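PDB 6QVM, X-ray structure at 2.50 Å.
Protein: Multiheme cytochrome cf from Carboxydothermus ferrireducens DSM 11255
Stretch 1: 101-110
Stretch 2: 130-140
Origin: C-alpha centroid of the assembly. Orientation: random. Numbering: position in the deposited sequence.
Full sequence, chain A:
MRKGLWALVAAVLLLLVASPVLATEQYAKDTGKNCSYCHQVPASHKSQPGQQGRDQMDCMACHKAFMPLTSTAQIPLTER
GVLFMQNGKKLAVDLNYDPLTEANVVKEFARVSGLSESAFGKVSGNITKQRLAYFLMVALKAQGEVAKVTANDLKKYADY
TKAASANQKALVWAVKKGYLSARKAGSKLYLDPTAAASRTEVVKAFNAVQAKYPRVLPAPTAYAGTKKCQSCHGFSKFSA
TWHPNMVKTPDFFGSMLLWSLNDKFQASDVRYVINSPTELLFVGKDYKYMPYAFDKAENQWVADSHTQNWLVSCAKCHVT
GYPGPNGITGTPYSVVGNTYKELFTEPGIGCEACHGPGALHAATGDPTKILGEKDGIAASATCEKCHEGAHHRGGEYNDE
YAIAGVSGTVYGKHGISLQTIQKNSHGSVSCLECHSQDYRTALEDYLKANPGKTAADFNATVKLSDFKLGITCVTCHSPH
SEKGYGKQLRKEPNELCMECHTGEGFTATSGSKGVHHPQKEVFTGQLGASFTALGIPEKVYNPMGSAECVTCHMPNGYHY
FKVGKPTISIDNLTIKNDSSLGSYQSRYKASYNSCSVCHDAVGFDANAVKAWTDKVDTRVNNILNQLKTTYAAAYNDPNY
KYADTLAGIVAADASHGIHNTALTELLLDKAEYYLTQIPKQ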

ATOM      1  N   THR A 101      11.923  40.475  -2.393  1.00 67.91           N
ATOM      2  CA  THR A 101      12.151  40.484  -3.825  1.00 57.90           C
ATOM      3  C   THR A 101      10.833  40.299  -4.566  1.00 57.22           C
ATOM      4  O   THR A 101       9.845  39.796  -4.022  1.00 69.47           O
ATOM      5  CB  THR A 101      13.120  39.375  -4.228  1.00 55.02           C
ATOM      6  OG1 THR A 101      12.448  38.113  -4.156  1.00 62.94           O
ATOM      7  CG2 THR A 101      14.330  39.353  -3.297  1.00 57.87           C
ATOM      8  N   GLU A 102      10.827  40.726  -5.831  1.00 58.99           N
ATOM      9  CA  GLU A 102       9.701  40.405  -6.698  1.00 57.61           C
ATOM     10  C   GLU A 102       9.489  38.901  -6.756  1.00 61.73           C
ATOM     11  O   GLU A 102       8.351  38.426  -6.801  1.00 62.93           O
ATOM     12  CB  GLU A 102       9.928  40.958  -8.101  1.00 67.56           C
ATOM     13  CG  GLU A 102      10.041  42.450  -8.179  1.00 73.09           C
ATOM     14  CD  GLU A 102       9.880  42.950  -9.601  1.00 80.53           C
ATOM     15  OE1 GLU A 102       9.420  44.099  -9.784  1.00 73.19           O
ATOM     16  OE2 GLU A 102      10.212  42.182 -10.533  1.00 69.06           O
ATOM     17  N   ALA A 103      10.585  38.138  -6.748  1.00 50.12           N
ATOM     18  CA  ALA A 103      10.503  36.682  -6.818  1.00 56.63           C
ATOM     19  C   ALA A 103       9.729  36.114  -5.630  1.00 55.85           C
ATOM     20  O   ALA A 103       8.762  35.363  -5.802  1.00 50.02           O
ATOM     21  CB  ALA A 103      11.910  36.090  -6.889  1.00 51.33           C
ATOM     22  N   ASN A 104      10.133  36.484  -4.410  1.00 49.24           N
ATOM     23  CA  ASN A 104       9.472  35.957  -3.218  1.00 51.97           C
ATOM     24  C   ASN A 104       7.999  36.347  -3.175  1.00 54.96           C
ATOM     25  O   ASN A 104       7.148  35.541  -2.779  1.00 53.33           O
ATOM     26  CB  ASN A 104      10.189  36.439  -1.958  1.00 45.10           C
ATOM     27  CG  ASN A 104      11.516  35.749  -1.745  1.00 40.34           C
ATOM     28  OD1 ASN A 104      11.766  34.668  -2.280  1.00 44.60           O
ATOM     29  ND2 ASN A 104      12.374  36.366  -0.948  1.00 47.98           N
ATOM     30  N   VAL A 105       7.676  37.574  -3.590  1.00 44.79           N
ATOM     31  CA  VAL A 105       6.282  38.007  -3.592  1.00 45.37           C
ATOM     32  C   VAL A 105       5.468  37.193  -4.591  1.00 50.03           C
ATOM     33  O   VAL A 105       4.348  36.760  -4.292  1.00 55.31           O
ATOM     34  CB  VAL A 105       6.191  39.516  -3.880  1.00 36.67           C
ATOM     35  CG1 VAL A 105       4.740  39.953  -3.980  1.00 33.17           C
ATOM     36  CG2 VAL A 105       6.911  40.302  -2.801  1.00 37.03           C
ATOM     37  N   VAL A 106       6.014  36.959  -5.786  1.00 60.40           N
ATOM     38  CA  VAL A 106       5.288  36.173  -6.780  1.00 58.90           C
ATOM     39  C   VAL A 106       5.154  34.725  -6.319  1.00 53.57           C
ATOM     40  O   VAL A 106       4.094  34.110  -6.465  1.00 48.77           O
ATOM     41  CB  VAL A 106       5.973  36.271  -8.154  1.00 65.58           C
ATOM     42  CG1 VAL A 106       5.309  35.322  -9.146  1.00 59.86           C
ATOM     43  CG2 VAL A 106       5.924  37.695  -8.664  1.00 64.79           C
ATOM     44  N   LYS A 107       6.225  34.170  -5.749  1.00 38.22           N
ATOM     45  CA  LYS A 107       6.211  32.785  -5.288  1.00 49.23           C
ATOM     46  C   LYS A 107       5.062  32.544  -4.314  1.00 53.01           C
ATOM     47  O   LYS A 107       4.345  31.539  -4.406  1.00 54.42           O
ATOM     48  CB  LYS A 107       7.556  32.449  -4.648  1.00 45.71           C
ATOM     49  CG  LYS A 107       7.969  30.998  -4.768  1.00 58.00           C
ATOM     50  CD  LYS A 107       9.467  30.849  -4.552  1.00 58.71           C
ATOM     51  N   GLU A 108       4.854  33.482  -3.388  1.00 43.85           N
ATOM     52  CA  GLU A 108       3.787  33.337  -2.403  1.00 39.96           C
ATOM     53  C   GLU A 108       2.434  33.763  -2.959  1.00 37.61           C
ATOM     54  O   GLU A 108       1.421  33.112  -2.681  1.00 45.15           O
ATOM     55  CB  GLU A 108       4.124  34.130  -1.144  1.00 43.16           C
ATOM     56  CG  GLU A 108       5.018  33.387  -0.159  1.00 48.74           C
ATOM     57  CD  GLU A 108       4.337  32.168   0.444  1.00 57.82           C
ATOM     58  OE1 GLU A 108       4.567  31.045  -0.052  1.00 54.04           O
ATOM     59  OE2 GLU A 108       3.555  32.337   1.404  1.00 58.57           O
ATOM     60  N   PHE A 109       2.392  34.856  -3.727  1.00 53.01           N
ATOM     61  CA  PHE A 109       1.147  35.256  -4.375  1.00 53.91           C
ATOM     62  C   PHE A 109       0.643  34.162  -5.308  1.00 54.60           C
ATOM     63  O   PHE A 109      -0.565  33.912  -5.387  1.00 44.93           O
ATOM     64  CB  PHE A 109       1.341  36.569  -5.140  1.00 53.22           C
ATOM     65  CG  PHE A 109       1.199  37.803  -4.287  1.00 53.54           C
ATOM     66  CD1 PHE A 109       1.729  37.850  -3.008  1.00 55.34           C
ATOM     67  CD2 PHE A 109       0.543  38.921  -4.775  1.00 56.13           C
ATOM     68  CE1 PHE A 109       1.596  38.988  -2.224  1.00 58.71           C
ATOM     69  CE2 PHE A 109       0.410  40.062  -4.001  1.00 57.81           C
ATOM     70  CZ  PHE A 109       0.932  40.094  -2.721  1.00 50.21           C
ATOM     71  N   ALA A 110       1.553  33.492  -6.016  1.00 53.67           N
ATOM     72  CA  ALA A 110       1.148  32.397  -6.889  1.00 60.75           C
ATOM     73  C   ALA A 110       0.645  31.208  -6.081  1.00 59.02           C
ATOM     74  O   ALA A 110      -0.423  30.658  -6.370  1.00 54.19           O
ATOM     75  CB  ALA A 110       2.307  31.986  -7.792  1.00 61.04           C
ATOM     76  N   GLN A 130       4.589  50.056  -7.001  1.00 56.98           N
ATOM     77  CA  GLN A 130       3.754  49.965  -8.190  1.00 58.67           C
ATOM     78  C   GLN A 130       3.660  48.532  -8.699  1.00 57.41           C
ATOM     79  O   GLN A 130       2.602  48.118  -9.180  1.00 57.45           O
ATOM     80  CB  GLN A 130       4.273  50.896  -9.288  1.00 55.57           C
ATOM     81  CG  GLN A 130       5.631  50.515  -9.866  1.00 57.93           C
ATOM     82  CD  GLN A 130       6.086  51.461 -10.953  1.00 64.73           C
ATOM     83  OE1 GLN A 130       5.398  51.652 -11.955  1.00 55.56           O
ATOM     84  NE2 GLN A 130       7.245  52.075 -10.754  1.00 52.23           N
ATOM     85  N   ARG A 131       4.736  47.753  -8.589  1.00 56.31           N
ATOM     86  CA  ARG A 131       4.643  46.379  -9.059  1.00 63.26           C
ATOM     87  C   ARG A 131       4.022  45.459  -8.017  1.00 59.28           C
ATOM     88  O   ARG A 131       3.516  44.389  -8.370  1.00 59.82           O
ATOM     89  CB  ARG A 131       6.013  45.876  -9.512  1.00 67.93           C
ATOM     90  CG  ARG A 131       6.133  45.927 -11.032  1.00 71.19           C
ATOM     91  CD  ARG A 131       7.473  45.522 -11.592  1.00 73.78           C
ATOM     92  NE  ARG A 131       7.624  44.077 -11.784  1.00 74.25           N
ATOM     93  CZ  ARG A 131       6.895  43.336 -12.620  1.00 68.34           C
ATOM     94  NH1 ARG A 131       7.128  42.037 -12.738  1.00 71.95           N
ATOM     95  NH2 ARG A 131       5.928  43.883 -13.342  1.00 55.31           N
ATOM     96  N   LEU A 132       4.033  45.855  -6.742  1.00 53.91           N
ATOM     97  CA  LEU A 132       3.194  45.166  -5.769  1.00 52.61           C
ATOM     98  C   LEU A 132       1.722  45.328  -6.121  1.00 51.26           C
ATOM     99  O   LEU A 132       0.942  44.376  -6.011  1.00 55.73           O
ATOM    100  CB  LEU A 132       3.462  45.687  -4.359  1.00 53.20           C
ATOM    101  CG  LEU A 132       2.508  45.160  -3.278  1.00 48.28           C
ATOM    102  CD1 LEU A 132       2.678  43.656  -3.092  1.00 38.20           C
ATOM    103  CD2 LEU A 132       2.700  45.897  -1.959  1.00 55.58           C
ATOM    104  N   ALA A 133       1.322  46.532  -6.542  1.00 50.02           N
ATOM    105  CA  ALA A 133      -0.057  46.751  -6.964  1.00 59.32           C
ATOM    106  C   ALA A 133      -0.393  45.939  -8.208  1.00 62.58           C
ATOM    107  O   ALA A 133      -1.539  45.509  -8.378  1.00 65.50           O
ATOM    108  CB  ALA A 133      -0.301  48.238  -7.211  1.00 59.31           C
ATOM    109  N   TYR A 134       0.589  45.720  -9.083  1.00 66.54           N
ATOM    110  CA  TYR A 134       0.375  44.895 -10.269  1.00 67.41           C
ATOM    111  C   TYR A 134       0.224  43.427  -9.892  1.00 60.69           C
ATOM    112  O   TYR A 134      -0.773  42.782 -10.242  1.00 64.89           O
ATOM    113  CB  TYR A 134       1.534  45.096 -11.245  1.00 73.34           C
ATOM    114  CG  TYR A 134       1.490  44.221 -12.479  1.00 81.27           C
ATOM    115  CD1 TYR A 134       0.464  44.347 -13.411  1.00 79.03           C
ATOM    116  CD2 TYR A 134       2.495  43.292 -12.730  1.00 81.78           C
ATOM    117  CE1 TYR A 134       0.433  43.557 -14.549  1.00 73.63           C
ATOM    118  CE2 TYR A 134       2.475  42.500 -13.862  1.00 80.51           C
ATOM    119  CZ  TYR A 134       1.443  42.635 -14.768  1.00 70.38           C
ATOM    120  OH  TYR A 134       1.423  41.845 -15.895  1.00 75.03           O
ATOM    121  N   PHE A 135       1.211  42.882  -9.167  1.00 48.81           N
ATOM    122  CA  PHE A 135       1.130  41.500  -8.701  1.00 50.44           C
ATOM    123  C   PHE A 135      -0.161  41.258  -7.932  1.00 49.86           C
ATOM    124  O   PHE A 135      -0.758  40.180  -8.024  1.00 60.06           O
ATOM    125  CB  PHE A 135       2.330  41.157  -7.815  1.00 39.18           C
ATOM    126  CG  PHE A 135       3.638  41.155  -8.532  1.00 43.78           C
ATOM    127  CD1 PHE A 135       3.704  40.884  -9.888  1.00 46.60           C
ATOM    128  CD2 PHE A 135       4.809  41.410  -7.845  1.00 50.05           C
ATOM    129  CE1 PHE A 135       4.925  40.878 -10.547  1.00 56.32           C
ATOM    130  CE2 PHE A 135       6.036  41.400  -8.501  1.00 58.45           C
ATOM    131  CZ  PHE A 135       6.091  41.136  -9.853  1.00 62.34           C
ATOM    132  N   LEU A 136      -0.608  42.255  -7.164  1.00 48.54           N
ATOM    133  CA  LEU A 136      -1.853  42.111  -6.419  1.00 52.35           C
ATOM    134  C   LEU A 136      -3.057  42.023  -7.347  1.00 57.21           C
ATOM    135  O   LEU A 136      -4.037  41.338  -7.032  1.00 66.66           O
ATOM    136  CB  LEU A 136      -2.020  43.279  -5.450  1.00 48.01           C
ATOM    137  CG  LEU A 136      -3.143  43.121  -4.428  1.00 59.39           C
ATOM    138  CD1 LEU A 136      -2.923  41.880  -3.579  1.00 57.92           C
ATOM    139  CD2 LEU A 136      -3.227  44.353  -3.561  1.00 57.80           C
ATOM    140  N   MET A 137      -2.999  42.699  -8.493  1.00 68.06           N
ATOM    141  CA  MET A 137      -4.096  42.618  -9.450  1.00 73.73           C
ATOM    142  C   MET A 137      -4.157  41.238 -10.091  1.00 73.29           C
ATOM    143  O   MET A 137      -5.240  40.659 -10.239  1.00 62.83           O
ATOM    144  CB  MET A 137      -3.938  43.704 -10.511  1.00 78.38           C
ATOM    145  CG  MET A 137      -4.926  43.596 -11.646  1.00 85.56           C
ATOM    146  SD  MET A 137      -4.369  44.508 -13.094  1.00 81.45           S
ATOM    147  CE  MET A 137      -2.896  43.585 -13.515  1.00 57.24           C
ATOM    148  N   VAL A 138      -3.000  40.699 -10.485  1.00 61.80           N
ATOM    149  CA  VAL A 138      -2.938  39.339 -11.019  1.00 65.82           C
ATOM    150  C   VAL A 138      -3.478  38.349  -9.995  1.00 71.57           C
ATOM    151  O   VAL A 138      -4.404  37.578 -10.269  1.00 70.75           O
ATOM    152  CB  VAL A 138      -1.499  38.981 -11.423  1.00 57.72           C
ATOM    153  CG1 VAL A 138      -1.438  37.559 -11.950  1.00 62.17           C
ATOM    154  CG2 VAL A 138      -0.963  39.965 -12.444  1.00 59.73           C
ATOM    155  N   ALA A 139      -2.913  38.383  -8.787  1.00 65.30           N
ATOM    156  CA  ALA A 139      -3.250  37.385  -7.779  1.00 62.05           C
ATOM    157  C   ALA A 139      -4.722  37.455  -7.394  1.00 61.63           C
ATOM    158  O   ALA A 139      -5.360  36.420  -7.172  1.00 71.83           O
ATOM    159  CB  ALA A 139      -2.354  37.544  -6.554  1.00 47.33           C
ATOM    160  N   LEU A 140      -5.280  38.663  -7.290  1.00 59.33           N
ATOM    161  CA  LEU A 140      -6.708  38.785  -7.019  1.00 52.21           C
ATOM    162  C   LEU A 140      -7.554  38.615  -8.273  1.00 58.08           C
ATOM    163  O   LEU A 140      -8.779  38.743  -8.189  1.00 49.12           O
ATOM    164  CB  LEU A 140      -7.025  40.128  -6.357  1.00 53.32           C
ATOM    165  CG  LEU A 140      -6.519  40.310  -4.925  1.00 63.28           C
ATOM    166  CD1 LEU A 140      -7.309  41.394  -4.210  1.00 54.34           C
ATOM    167  CD2 LEU A 140      -6.594  38.993  -4.170  1.00 60.84           C
TER

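Two helices, 102-110 and 130-139, run side by side in nearly the same direction. Their axes make an angle of 17° and approach to 10.2 Å. Two phenylalanines, one from each helix, bury the most surface in the contact.

Phe-109 covers the most surface. Its side chain is a knob in a hole formed by Leu-132, Phe-135, Leu-136 and Ala-139. Ring atom CD2 of Phe-109 lies 3.7 Å from CB of Ala-139. The backbones are close here, at a small side chain: CA of Phe-109 and CA of Ala-139 are 6.0 Å apart. CE2 of Phe-109 meets CD1 of Leu-136 at 3.8 Å, and CZ of Phe-109 meets CD1 of Leu-132 at 4.0 Å.

Phe-135 packs in the reverse sense, among Glu-102, Val-105, Val-106 and Phe-109. CG2 of Val-106 sits over one face of the Phe-135 ring, 3.6 Å from its centroid. This is a CH-pi contact. CB of Glu-102 lies at the ring edge, 3.9 Å from CE2 of Phe-135.

Glu-102 also supplies the polar link. Its OE1 accepts a hydrogen bond from NE of Arg-131 at 2.7 Å, part of a salt bridge between opposite charges. Glu-102 thus joins apolar packing to ionic pairing. Its OE2 is hydrogen-bonded elsewhere in the structure.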